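Local coordinates for protein MgGH51 (Meripilus giganteus, PDB 6ZPV) that is a fungal GH51 alpha-L-arabinofuranosidase that probably hydrolyses terminal alpha-L-arabinofuranosyl residues from arabinose-containing glycans, at residues A329-R332 and A333-H337. Residues are numbered along the deposited sequence; the frame is centred on the assembly and turned at random.
Sequences AALR and ASLGH
Leu331 O accepts two hydrogen bonds where helix 327-334 comes to its end, an example of how the last carbonyls of a helix find donors other than the next turn. Ser334 OG reaches Leu331 O at 2.8 Å, in the carbonyl plane and on a lone pair, because chi1 of 84° sets the hydroxyl between the backbone N and the carbonyl carbon. Leu335 N lies 3.0 Å from Leu331 O, its main acceptor, and gives a weak second bond to Arg332 O. Beside these bonds the Leu331 and Leu335 side chains run next to each other and point the same way, Leu331 CG lying 4.0 Å from Leu335 CD1; Val248 touches both.

Past Leu335 the chain leaves the helix. His337 N donates to Arg332 O at 3.2 Å, while Gly336 N hydrogen-bonds to Ala333 O at 3.0 Å. Arg332 also fastens the outgoing chain with its side chain: CG stands anti to the backbone N, and a bend at chi3 (62°) turns the guanidinium so that Arg332 NE meets His337 O at 2.9 Å, in the guanidinium plane. NH1 bonds to Phe318 O, NH2 to Gly321 O and Pro338 O, so four backbone carbonyls hold this buried group. The His337 ring is fixed in turn by Glu339 O and Glu279 and stacks with Phe341. At Gly336, phi of 103° would press any side chain against the preceding carbonyl oxygen; this C-prime glycine and the bonds His337 N to Arg332 O and Gly336 N to Ala333 O make a Schellman motif, to which the arginine adds its own tie.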
loop_
_atom_site.group_PDB
_atom_site.type_symbol
_atom_site.label_atom_id
_atom_site.label_comp_id
_atom_site.label_asym_id
_atom_site.label_seq_id
_atom_site.Cartn_x
_atom_site.Cartn_y
_atom_site.Cartn_z
ATOM N N ALA A 329 3.718 18.438 -16.522
ATOM C CA ALA A 329 3.464 19.401 -15.413
ATOM C C ALA A 329 2.194 20.188 -15.731
ATOM O O ALA A 329 1.427 20.499 -14.810
ATOM C CB ALA A 329 4.675 20.297 -15.255
ATOM N N ALA A 330 1.997 20.603 -16.973
ATOM C CA ALA A 330 0.745 21.303 -17.341
ATOM C C ALA A 330 -0.451 20.434 -17.053
ATOM O O ALA A 330 -1.505 20.932 -16.665
ATOM C CB ALA A 330 0.798 21.739 -18.793
ATOM N N LEU A 331 -0.289 19.122 -17.249
ATOM C CA LEU A 331 -1.371 18.179 -16.999
ATOM C C LEU A 331 -1.710 18.131 -15.506
ATOM O O LEU A 331 -2.890 18.155 -15.118
ATOM C CB LEU A 331 -0.966 16.800 -17.517
ATOM C CG LEU A 331 -2.015 15.689 -17.378
ATOM C CD1 LEU A 331 -3.265 15.994 -18.173
ATOM C CD2 LEU A 331 -1.437 14.366 -17.794
ATOM N N ARG A 332 -0.700 18.070 -14.628
ATOM C CA ARG A 332 -0.928 18.117 -13.191
ATOM C C ARG A 332 -1.743 19.370 -12.857
ATOM O O ARG A 332 -2.710 19.320 -12.059
ATOM C CB ARG A 332 0.391 18.100 -12.419
ATOM C CG ARG A 332 0.202 18.086 -10.907
ATOM C CD ARG A 332 1.437 18.460 -10.085
ATOM N NE ARG A 332 1.884 19.817 -10.352
ATOM C CZ ARG A 332 3.021 20.185 -10.936
ATOM N NH1 ARG A 332 3.811 19.295 -11.503
ATOM N NH2 ARG A 332 3.367 21.447 -10.947
ATOM N N ALA A 333 -1.363 20.516 -13.374
ATOM C CA ALA A 333 -2.098 21.759 -13.135
ATOM C C ALA A 333 -3.546 21.601 -13.622
ATOM O O ALA A 333 -4.471 22.077 -12.920
ATOM C CB ALA A 333 -1.354 22.935 -13.792
ATOM N N SER A 334 -3.746 21.107 -14.827
ATOM C CA SER A 334 -5.083 20.965 -15.410
ATOM C C SER A 334 -6.004 20.102 -14.541
ATOM O O SER A 334 -7.227 20.270 -14.591
ATOM C CB SER A 334 -4.991 20.390 -16.829
ATOM O OG SER A 334 -4.895 18.990 -16.863
ATOM N N LEU A 335 -5.411 19.158 -13.821
ATOM C CA LEU A 335 -6.128 18.249 -12.930
ATOM C C LEU A 335 -6.292 18.826 -11.524
ATOM O O LEU A 335 -6.794 18.111 -10.637
ATOM C CB LEU A 335 -5.389 16.910 -12.913
ATOM C CG LEU A 335 -5.428 16.152 -14.245
ATOM C CD1 LEU A 335 -4.426 14.989 -14.250
ATOM C CD2 LEU A 335 -6.814 15.635 -14.556
ATOM N N GLY A 336 -5.983 20.091 -11.332
ATOM C CA GLY A 336 -6.341 20.792 -10.103
ATOM C C GLY A 336 -5.221 21.000 -9.113
ATOM O O GLY A 336 -5.499 21.505 -8.027
ATOM N N HIS A 337 -3.979 20.637 -9.457
ATOM C CA HIS A 337 -2.863 20.765 -8.492
ATOM C C HIS A 337 -1.659 21.431 -9.134
ATOM O O HIS A 337 -0.609 20.802 -9.291
ATOM C CB HIS A 337 -2.522 19.377 -7.908
ATOM C CG HIS A 337 -1.792 19.459 -6.621
ATOM N ND1 HIS A 337 -0.489 19.920 -6.512
ATOM C CD2 HIS A 337 -2.193 19.162 -5.347
ATOM C CE1 HIS A 337 -0.113 19.854 -5.242
ATOM N NE2 HIS A 337 -1.145 19.441 -4.522
#